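Local atomic coordinates of uncharacterized protein (Enterococcus faecalis, PDB entry 4OBI), a protein that is of unknown function but, as the probably extramembrane part of a predicted membrane protein with a NusG domain II-like fold, binds a zinc ion. Residues Ala14-Lys17 with Val22-Val25; Leu16-Lys21 with Tyr37-Lys42; Gly72-Ser75 with Pro81-Cys84. One frame throughout, in Å; residues are numbered along the deposited sequence.

Contacts 1 and 2 both start from strand 12-18 and touch, their centres about 8 Å apart. Contact 1 pairs this strand with 21-28 within the four-stranded sheet, while contact 2 packs it against strand 34-40 of the three-stranded sheet. Ile23 joins them, its CD1 lying 3.9 Å from Val18 CG2 and 3.9 Å from Tyr37 OH. Contact 3 lies across the centre of the chain, at edge strand 82-84 of the same four-stranded sheet; its centre is about 12 Å from that of contact 1 and about 15 Å from that of contact 2. It carries Cys84 of the zinc site, whereas the side chains of Tyr39 and Leu16 lie about 9 and 11 Å from the metal.

Contact 1: residues Ala14-Lys17 with Val22-Val25; sequences AVLK and VIKV
Leu16 faces both Ile23 and Lys24 across this antiparallel beta hairpin, the arrangement of a classic beta bulge. Two backbone hydrogen bonds hold it: Leu16 N donates to Lys24 O at 3.0 Å, nearly straight (171° at the hydrogen), and Leu16 O accepts from Ile23 N at 2.9 Å with a more bent geometry (153°). The extra residue shifts the register by one, so that Val15 pairs with Val25 but Lys17 with Val22. Weaker CA-H...O contacts supplement the pairing, with Val25 CA 3.3 Å from Ala14 O and Val22 CA also approaching Leu16 O.

Apolar packing differs on the two faces. On the one bearing Val15, Lys17, Val22 and Val25, Val15 CG1 meets Val22 CG1 at 3.5 Å; both methyls lie anti to their own backbone nitrogens and come together diagonally across the strands, while Val15 CG2 barely reaches Val25 CG2. On the face bearing Leu16, the CD2 branch of that residue lies 3.7 Å from Ile23 CD1. A chi1 of 64° swings CG1 of Ile23 over its own backbone, N to one side and C to the other, which carries CD1 toward the leucine. Leu89 and Ile91 of strand 89-95 and Tyr37 of strand 34-40 close round Leu16.

The chemistry is thus two-sided: Leu16 is buried between the sheets, whereas Val22 and Val25 are exposed. The bulge gives one backbone carbonyl, Leu16 O, a hydrogen bond and a CA-H contact from successive residues without breaking the hairpin.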
ATOM      1  N   ALA A  14       4.675   6.558   2.109  1.00 22.69           N
ATOM      2  CA  ALA A  14       4.382   5.349   1.343  1.00 21.39           C
ATOM      3  C   ALA A  14       3.903   5.730  -0.046  1.00 20.52           C
ATOM      4  O   ALA A  14       3.046   6.598  -0.194  1.00 21.61           O
ATOM      5  CB  ALA A  14       3.324   4.512   2.043  1.00 21.29           C
ATOM      6  N   VAL A  15       4.461   5.076  -1.058  1.00 19.49           N
ATOM      7  CA  VAL A  15       4.151   5.357  -2.449  1.00 19.07           C
ATOM      8  C   VAL A  15       3.377   4.179  -3.041  1.00 17.85           C
ATOM      9  O   VAL A  15       3.874   3.051  -3.086  1.00 16.69           O
ATOM     10  CB  VAL A  15       5.458   5.571  -3.250  1.00 19.97           C
ATOM     11  CG1 VAL A  15       5.170   5.847  -4.722  1.00 20.91           C
ATOM     12  CG2 VAL A  15       6.283   6.687  -2.609  1.00 22.31           C
ATOM     13  N   LEU A  16       2.163   4.459  -3.504  1.00 17.67           N
ATOM     14  CA  LEU A  16       1.295   3.465  -4.114  1.00 17.38           C
ATOM     15  C   LEU A  16       1.330   3.625  -5.624  1.00 17.74           C
ATOM     16  O   LEU A  16       1.001   4.686  -6.147  1.00 19.60           O
ATOM     17  CB  LEU A  16      -0.138   3.640  -3.603  1.00 17.74           C
ATOM     18  CG  LEU A  16      -1.236   2.808  -4.274  1.00 18.08           C
ATOM     19  CD1 LEU A  16      -0.975   1.326  -4.084  1.00 17.99           C
ATOM     20  CD2 LEU A  16      -2.597   3.191  -3.720  1.00 19.23           C
ATOM     21  N   LYS A  17       1.737   2.560  -6.312  1.00 17.36           N
ATOM     22  CA  LYS A  17       1.881   2.561  -7.753  1.00 19.59           C
ATOM     23  C   LYS A  17       1.047   1.418  -8.302  1.00 19.09           C
ATOM     24  O   LYS A  17       1.100   0.301  -7.771  1.00 18.53           O
ATOM     25  CB  LYS A  17       3.348   2.352  -8.124  1.00 21.82           C
ATOM     26  CG  LYS A  17       3.615   2.287  -9.616  1.00 24.16           C
ATOM     27  CD  LYS A  17       5.104   2.353  -9.923  1.00 26.47           C
ATOM     28  CE  LYS A  17       5.825   1.076  -9.530  1.00 29.32           C
ATOM     29  NZ  LYS A  17       7.284   1.147  -9.848  1.00 32.71           N
ATOM     30  N   VAL A  22       2.150   6.208 -10.328  1.00 24.13           N
ATOM     31  CA  VAL A  22       2.075   6.505  -8.909  1.00 23.85           C
ATOM     32  C   VAL A  22       0.780   7.270  -8.686  1.00 25.65           C
ATOM     33  O   VAL A  22       0.625   8.388  -9.178  1.00 27.56           O
ATOM     34  CB  VAL A  22       3.285   7.324  -8.420  1.00 24.74           C
ATOM     35  CG1 VAL A  22       3.116   7.678  -6.958  1.00 24.51           C
ATOM     36  CG2 VAL A  22       4.575   6.540  -8.645  1.00 24.12           C
ATOM     37  N   ILE A  23      -0.157   6.654  -7.967  1.00 25.63           N
ATOM     38  CA  ILE A  23      -1.503   7.218  -7.825  1.00 27.35           C
ATOM     39  C   ILE A  23      -1.721   7.940  -6.497  1.00 26.41           C
ATOM     40  O   ILE A  23      -2.567   8.822  -6.419  1.00 27.08           O
ATOM     41  CB  ILE A  23      -2.612   6.161  -8.045  1.00 28.04           C
ATOM     42  CG1 ILE A  23      -2.580   5.073  -6.984  1.00 27.93           C
ATOM     43  CG2 ILE A  23      -2.500   5.535  -9.439  1.00 28.91           C
ATOM     44  CD1 ILE A  23      -3.786   4.157  -7.044  1.00 29.06           C
ATOM     45  N   LYS A  24      -0.947   7.589  -5.470  1.00 25.48           N
ATOM     46  CA  LYS A  24      -1.111   8.167  -4.139  1.00 26.99           C
ATOM     47  C   LYS A  24       0.218   8.122  -3.365  1.00 23.71           C
ATOM     48  O   LYS A  24       0.963   7.155  -3.464  1.00 21.12           O
ATOM     49  CB  LYS A  24      -2.181   7.373  -3.373  1.00 31.26           C
ATOM     50  CG  LYS A  24      -2.913   8.139  -2.288  1.00 38.84           C
ATOM     51  CD  LYS A  24      -3.954   9.085  -2.860  1.00 44.68           C
ATOM     52  CE  LYS A  24      -4.920   9.561  -1.785  1.00 52.42           C
ATOM     53  NZ  LYS A  24      -4.228  10.159  -0.608  1.00 58.06           N
ATOM     54  N   VAL A  25       0.504   9.171  -2.599  1.00 23.60           N
ATOM     55  CA  VAL A  25       1.602   9.152  -1.638  1.00 23.76           C
ATOM     56  C   VAL A  25       0.992   9.429  -0.266  1.00 24.54           C
ATOM     57  O   VAL A  25       0.322  10.444  -0.091  1.00 26.23           O
ATOM     58  CB  VAL A  25       2.681  10.205  -1.962  1.00 25.37           C
ATOM     59  CG1 VAL A  25       3.780  10.198  -0.902  1.00 26.23           C
ATOM     60  CG2 VAL A  25       3.282   9.955  -3.341  1.00 24.86           C
TER

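Contact 2: residues Leu16-Lys21 with Tyr37-Lys42; sequences LKVDNK and YKYEAK
Val18 turns CG1 anti to its backbone N (chi1 -174°), which leaves CG2 beside that N and over the ring of Tyr39; this ring is likewise anti to its own N. The two side chains approach from opposite directions, and the chi2 of Tyr39, 72°, turns its ring so that one face receives both valine methyls. Val18 CG2 sits over the middle of the ring, 4.2 Å from the centroid and 12° from the normal, a CH-pi contact. Val18 CG1 lies toward the phenol end, 3.5 Å from Tyr39 CZ and 3.4 Å from Tyr39 OH. Behind the ring, the backbone N of Ala41 lies 4.0 Å above the plane of Tyr39 on the opposite face, displaced toward the rim.

Two residues earlier on each strand, Leu16 uses CD2 to touch Tyr37 CE1 at 3.8 Å, an oblique approach to the ring. Asp19 is more peripheral: its OD2 comes within 4.2 Å of Tyr39 OH, too far for a hydrogen bond, with the carboxylate almost perpendicular to the ring.

The contact stacks the hairpin end of strand 12-18 onto strand 34-40, an edge strand of the other sheet. Beyond Val18 the chain reverses in a type I' turn, with Asp19 and Asn20 both at positive phi. It is closed by a reciprocal pair of backbone bonds, Val18 N to Lys21 O (2.9 Å) and Lys21 N to Val18 O (3.0 Å). Leu89 of strand 89-95 also packs on Leu16, Val18 and Tyr39.

No hydrogen bond crosses between the two segments. Their attraction is therefore dispersion and CH-pi packing of aliphatic methyls on aromatic rings, so at this point the two segments meet only through side chains.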
ATOM      1  N   LEU A  16       2.163   4.459  -3.504  1.00 17.67           N
ATOM      2  CA  LEU A  16       1.295   3.465  -4.114  1.00 17.38           C
ATOM      3  C   LEU A  16       1.330   3.625  -5.624  1.00 17.74           C
ATOM      4  O   LEU A  16       1.001   4.686  -6.147  1.00 19.60           O
ATOM      5  CB  LEU A  16      -0.138   3.640  -3.603  1.00 17.74           C
ATOM      6  CG  LEU A  16      -1.236   2.808  -4.274  1.00 18.08           C
ATOM      7  CD1 LEU A  16      -0.975   1.326  -4.084  1.00 17.99           C
ATOM      8  CD2 LEU A  16      -2.597   3.191  -3.720  1.00 19.23           C
ATOM      9  N   LYS A  17       1.737   2.560  -6.312  1.00 17.36           N
ATOM     10  CA  LYS A  17       1.881   2.561  -7.753  1.00 19.59           C
ATOM     11  C   LYS A  17       1.047   1.418  -8.302  1.00 19.09           C
ATOM     12  O   LYS A  17       1.100   0.301  -7.771  1.00 18.53           O
ATOM     13  CB  LYS A  17       3.348   2.352  -8.124  1.00 21.82           C
ATOM     14  CG  LYS A  17       3.615   2.287  -9.616  1.00 24.16           C
ATOM     15  CD  LYS A  17       5.104   2.353  -9.923  1.00 26.47           C
ATOM     16  CE  LYS A  17       5.825   1.076  -9.530  1.00 29.32           C
ATOM     17  NZ  LYS A  17       7.284   1.147  -9.848  1.00 32.71           N
ATOM     18  N   VAL A  18       0.258   1.708  -9.336  1.00 19.47           N
ATOM     19  CA  VAL A  18      -0.527   0.684 -10.024  1.00 21.17           C
ATOM     20  C   VAL A  18      -0.372   0.884 -11.524  1.00 21.48           C
ATOM     21  O   VAL A  18      -0.473   2.010 -12.018  1.00 22.19           O
ATOM     22  CB  VAL A  18      -2.033   0.759  -9.686  1.00 23.28           C
ATOM     23  CG1 VAL A  18      -2.782  -0.416 -10.318  1.00 26.53           C
ATOM     24  CG2 VAL A  18      -2.243   0.788  -8.188  1.00 23.94           C
ATOM     25  N   ASP A  19      -0.124  -0.208 -12.242  1.00 22.71           N
ATOM     26  CA  ASP A  19       0.080  -0.157 -13.681  1.00 25.47           C
ATOM     27  C   ASP A  19       1.083   0.933 -14.043  1.00 24.53           C
ATOM     28  O   ASP A  19       0.884   1.688 -15.005  1.00 24.48           O
ATOM     29  CB  ASP A  19      -1.248   0.072 -14.414  1.00 29.41           C
ATOM     30  CG  ASP A  19      -2.235  -1.070 -14.214  1.00 35.01           C
ATOM     31  OD1 ASP A  19      -1.792  -2.233 -14.095  1.00 36.80           O
ATOM     32  OD2 ASP A  19      -3.459  -0.805 -14.194  1.00 40.80           O
ATOM     33  N   ASN A  20       2.148   1.014 -13.237  1.00 23.63           N
ATOM     34  CA  ASN A  20       3.294   1.888 -13.493  1.00 25.05           C
ATOM     35  C   ASN A  20       3.003   3.374 -13.328  1.00 26.02           C
ATOM     36  O   ASN A  20       3.781   4.212 -13.781  1.00 28.53           O
ATOM     37  CB  ASN A  20       3.881   1.614 -14.877  1.00 26.22           C
ATOM     38  CG  ASN A  20       4.288   0.174 -15.051  1.00 26.87           C
ATOM     39  OD1 ASN A  20       3.619  -0.605 -15.752  1.00 27.56           O
ATOM     40  ND2 ASN A  20       5.381  -0.205 -14.399  1.00 26.15           N
ATOM     41  N   LYS A  21       1.883   3.684 -12.680  1.00 24.63           N
ATOM     42  CA  LYS A  21       1.523   5.055 -12.361  0.50 25.32           C
ATOM     43  C   LYS A  21       1.461   5.201 -10.848  1.00 23.35           C
ATOM     44  O   LYS A  21       0.815   4.400 -10.159  1.00 21.29           O
ATOM     45  CB  LYS A  21       0.174   5.410 -12.980  0.50 26.91           C
ATOM     46  CG  LYS A  21       0.156   5.273 -14.491  0.50 29.86           C
ATOM     47  CD  LYS A  21      -1.105   5.865 -15.093  0.50 32.33           C
ATOM     48  CE  LYS A  21      -1.019   7.378 -15.194  0.50 34.51           C
ATOM     49  NZ  LYS A  21      -1.947   7.913 -16.230  0.50 37.03           N
ATOM     50  N   TYR A  37      -8.007   3.341   2.055  1.00 26.52           N
ATOM     51  CA  TYR A  37      -8.073   3.857   0.694  1.00 26.89           C
ATOM     52  C   TYR A  37      -8.242   2.670  -0.255  1.00 25.13           C
ATOM     53  O   TYR A  37      -7.413   1.766  -0.289  1.00 23.71           O
ATOM     54  CB  TYR A  37      -6.786   4.618   0.348  1.00 26.63           C
ATOM     55  CG  TYR A  37      -6.706   5.032  -1.106  1.00 27.39           C
ATOM     56  CD1 TYR A  37      -6.183   4.175  -2.069  1.00 26.47           C
ATOM     57  CD2 TYR A  37      -7.157   6.283  -1.510  1.00 31.12           C
ATOM     58  CE1 TYR A  37      -6.116   4.548  -3.408  1.00 27.75           C
ATOM     59  CE2 TYR A  37      -7.093   6.668  -2.839  1.00 33.32           C
ATOM     60  CZ  TYR A  37      -6.571   5.800  -3.784  1.00 31.06           C
ATOM     61  OH  TYR A  37      -6.519   6.198  -5.099  1.00 32.11           O
ATOM     62  N   LYS A  38      -9.320   2.681  -1.030  1.00 24.85           N
ATOM     63  CA  LYS A  38      -9.614   1.577  -1.927  1.00 25.12           C
ATOM     64  C   LYS A  38      -9.125   1.858  -3.346  1.00 24.15           C
ATOM     65  O   LYS A  38      -9.557   2.823  -3.984  1.00 25.43           O
ATOM     66  CB  LYS A  38     -11.111   1.301  -1.957  1.00 27.62           C
ATOM     67  CG  LYS A  38     -11.493   0.122  -2.839  1.00 29.04           C
ATOM     68  CD  LYS A  38     -12.938  -0.295  -2.634  1.00 32.30           C
ATOM     69  CE  LYS A  38     -13.906   0.748  -3.165  1.00 34.80           C
ATOM     70  NZ  LYS A  38     -15.282   0.550  -2.643  1.00 38.78           N
ATOM     71  N   TYR A  39      -8.231   1.008  -3.834  1.00 22.80           N
ATOM     72  CA  TYR A  39      -7.955   0.935  -5.262  1.00 23.31           C
ATOM     73  C   TYR A  39      -8.914  -0.084  -5.853  1.00 23.15           C
ATOM     74  O   TYR A  39      -8.908  -1.242  -5.441  1.00 21.48           O
ATOM     75  CB  TYR A  39      -6.519   0.497  -5.557  1.00 22.21           C
ATOM     76  CG  TYR A  39      -6.366   0.038  -6.991  1.00 23.34           C
ATOM     77  CD1 TYR A  39      -6.387   0.955  -8.033  1.00 24.87           C
ATOM     78  CD2 TYR A  39      -6.263  -1.315  -7.306  1.00 23.27           C
ATOM     79  CE1 TYR A  39      -6.283   0.545  -9.352  1.00 27.25           C
ATOM     80  CE2 TYR A  39      -6.153  -1.737  -8.624  1.00 25.10           C
ATOM     81  CZ  TYR A  39      -6.172  -0.801  -9.644  1.00 25.83           C
ATOM     82  OH  TYR A  39      -6.065  -1.200 -10.961  1.00 28.64           O
ATOM     83  N   GLU A  40      -9.733   0.332  -6.810  1.00 24.69           N
ATOM     84  CA  GLU A  40     -10.597  -0.604  -7.518  1.00 26.88           C
ATOM     85  C   GLU A  40     -10.619  -0.284  -9.014  1.00 28.96           C
ATOM     86  O   GLU A  40     -11.010   0.809  -9.417  1.00 29.97           O
ATOM     87  CB  GLU A  40     -12.017  -0.600  -6.936  1.00 29.00           C
ATOM     88  CG  GLU A  40     -12.903  -1.695  -7.520  1.00 32.05           C
ATOM     89  CD  GLU A  40     -14.267  -1.808  -6.851  1.00 36.23           C
ATOM     90  OE1 GLU A  40     -14.475  -1.212  -5.781  1.00 38.05           O
ATOM     91  OE2 GLU A  40     -15.141  -2.505  -7.405  1.00 40.70           O
ATOM     92  N   ALA A  41     -10.193  -1.246  -9.827  1.00 29.43           N
ATOM     93  CA  ALA A  41     -10.200  -1.093 -11.286  1.00 32.36           C
ATOM     94  C   ALA A  41     -11.594  -1.313 -11.842  1.00 34.20           C
ATOM     95  O   ALA A  41     -12.448  -1.906 -11.183  1.00 33.03           O
ATOM     96  CB  ALA A  41      -9.225  -2.068 -11.926  1.00 32.76           C
ATOM     97  N   LYS A  42     -11.811  -0.851 -13.075  1.00 37.08           N
ATOM     98  CA  LYS A  42     -13.082  -1.035 -13.762  1.00 40.35           C
ATOM     99  C   LYS A  42     -13.441  -2.518 -13.897  1.00 41.55           C
ATOM    100  O   LYS A  42     -14.618  -2.873 -13.852  1.00 44.58           O
ATOM    101  CB  LYS A  42     -13.042  -0.383 -15.153  1.00 43.46           C
TER

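Contact 3: residues Gly72-Ser75 with Pro81-Cys84; sequences GWIS and PIAC. With ZN (zinc ion), chain C.
The zinc-bearing edge of the NusG domain II-like fold is where Ile82 of strand 82-84 packs against Ile74, in the loop that follows helix 67-71. The contact is buried and wholly apolar between side chains. Ile82 extends CD1 to within 3.8 Å of Ile74 CG1, and the two isoleucines cross at a slant, Ile74 CD1 also lying 4.0 Å from Ile82 CG1. With chi1 at 64°, CG1 of Ile74 is flanked by both backbone neighbours of CA, and the chain beyond it reaches Ile82. The same Ile82 CD1 rests 3.8 Å from the carbonyl oxygen of Gly72, the residue at which the chain leaves the helix with positive phi.

Ile56 and Val93 pack on Ile74, and Val58 and Ile91 on Ile82, so the pair bridges both sheets. Ile82 also lies near Asp68, a zinc ligand, and two residues further along the strand Cys84 binds the metal itself. Cys63 and Asp68 supply two more protein ligands. A water completes the four-ligand set at 2.0 Å from zinc, beside the 2.3 Å bond from Cys84 SG.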
ATOM      1  N   GLY A  72       1.169  -8.162   5.268  1.00 23.19           N
ATOM      2  CA  GLY A  72       0.887  -7.302   6.406  1.00 24.90           C
ATOM      3  C   GLY A  72       1.601  -5.960   6.349  1.00 22.83           C
ATOM      4  O   GLY A  72       1.925  -5.470   5.272  1.00 22.16           O
ATOM      5  N   TRP A  73       1.875  -5.400   7.527  1.00 24.06           N
ATOM      6  CA  TRP A  73       2.318  -4.014   7.661  1.00 23.49           C
ATOM      7  C   TRP A  73       3.771  -3.799   7.261  1.00 22.81           C
ATOM      8  O   TRP A  73       4.616  -4.654   7.498  1.00 24.17           O
ATOM      9  CB  TRP A  73       2.185  -3.553   9.115  1.00 25.28           C
ATOM     10  CG  TRP A  73       0.812  -3.623   9.721  1.00 26.10           C
ATOM     11  CD1 TRP A  73       0.342  -4.587  10.560  1.00 29.72           C
ATOM     12  CD2 TRP A  73      -0.246  -2.667   9.576  1.00 26.18           C
ATOM     13  NE1 TRP A  73      -0.950  -4.295  10.946  1.00 30.01           N
ATOM     14  CE2 TRP A  73      -1.332  -3.120  10.357  1.00 27.88           C
ATOM     15  CE3 TRP A  73      -0.382  -1.473   8.855  1.00 25.13           C
ATOM     16  CZ2 TRP A  73      -2.542  -2.422  10.436  1.00 28.36           C
ATOM     17  CZ3 TRP A  73      -1.583  -0.777   8.935  1.00 25.98           C
ATOM     18  CH2 TRP A  73      -2.649  -1.258   9.719  1.00 28.17           C
ATOM     19  N   ILE A  74       4.057  -2.638   6.673  1.00 22.29           N
ATOM     20  CA  ILE A  74       5.434  -2.150   6.547  1.00 21.84           C
ATOM     21  C   ILE A  74       5.459  -0.700   7.013  1.00 21.95           C
ATOM     22  O   ILE A  74       4.422  -0.036   7.065  1.00 21.52           O
ATOM     23  CB  ILE A  74       6.025  -2.240   5.113  1.00 21.16           C
ATOM     24  CG1 ILE A  74       5.273  -1.351   4.108  1.00 21.04           C
ATOM     25  CG2 ILE A  74       6.068  -3.687   4.624  1.00 20.85           C
ATOM     26  CD1 ILE A  74       5.921  -1.345   2.736  1.00 20.73           C
ATOM     27  N   SER A  75       6.652  -0.219   7.336  1.00 21.94           N
ATOM     28  CA  SER A  75       6.817   1.139   7.837  1.00 22.09           C
ATOM     29  C   SER A  75       8.176   1.783   7.551  1.00 22.58           C
ATOM     30  O   SER A  75       8.317   2.984   7.750  1.00 24.08           O
ATOM     31  CB  SER A  75       6.560   1.149   9.351  1.00 23.11           C
ATOM     32  OG  SER A  75       7.575   0.441  10.059  1.00 23.57           O
ATOM     33  N   PRO A  81       9.056  -4.107  -0.701  1.00 22.99           N
ATOM     34  CA  PRO A  81       7.764  -3.478  -1.020  1.00 22.26           C
ATOM     35  C   PRO A  81       6.600  -4.455  -0.921  1.00 20.98           C
ATOM     36  O   PRO A  81       6.792  -5.645  -1.170  1.00 21.91           O
ATOM     37  CB  PRO A  81       7.941  -3.036  -2.478  1.00 23.53           C
ATOM     38  CG  PRO A  81       9.406  -2.865  -2.640  1.00 25.24           C
ATOM     39  CD  PRO A  81      10.048  -3.901  -1.772  1.00 25.48           C
ATOM     40  N   ILE A  82       5.421  -3.968  -0.537  1.00 19.31           N
ATOM     41  CA  ILE A  82       4.198  -4.754  -0.674  1.00 18.92           C
ATOM     42  C   ILE A  82       3.902  -4.836  -2.159  1.00 19.33           C
ATOM     43  O   ILE A  82       3.883  -3.822  -2.850  1.00 19.33           O
ATOM     44  CB  ILE A  82       2.994  -4.118   0.034  1.00 19.64           C
ATOM     45  CG1 ILE A  82       3.235  -4.075   1.546  1.00 20.59           C
ATOM     46  CG2 ILE A  82       1.730  -4.897  -0.269  1.00 19.00           C
ATOM     47  CD1 ILE A  82       2.357  -3.085   2.296  1.00 21.02           C
ATOM     48  N   ALA A  83       3.703  -6.050  -2.642  1.00 18.06           N
ATOM     49  CA  ALA A  83       3.446  -6.256  -4.049  1.00 18.02           C
ATOM     50  C   ALA A  83       2.224  -7.143  -4.266  1.00 18.64           C
ATOM     51  O   ALA A  83       2.129  -8.245  -3.704  1.00 19.44           O
ATOM     52  CB  ALA A  83       4.670  -6.857  -4.717  1.00 19.81           C
ATOM     53  N   CYS A  84       1.298  -6.647  -5.086  1.00 17.53           N
ATOM     54  CA  CYS A  84       0.238  -7.467  -5.647  1.00 17.39           C
ATOM     55  C   CYS A  84       0.526  -7.624  -7.120  1.00 17.25           C
ATOM     56  O   CYS A  84       0.103  -6.813  -7.951  1.00 16.67           O
ATOM     57  CB  CYS A  84      -1.128  -6.833  -5.425  1.00 18.01           C
ATOM     58  SG  CYS A  84      -2.480  -7.863  -6.028  1.00 18.86           S
TER
HETATM   59 ZN    ZN C 201      -2.555  -9.503  -4.447  1.00 19.53          ZN
HETATM   60  O   HOH W   1      -1.106 -10.829  -4.691  1.00 20.09           O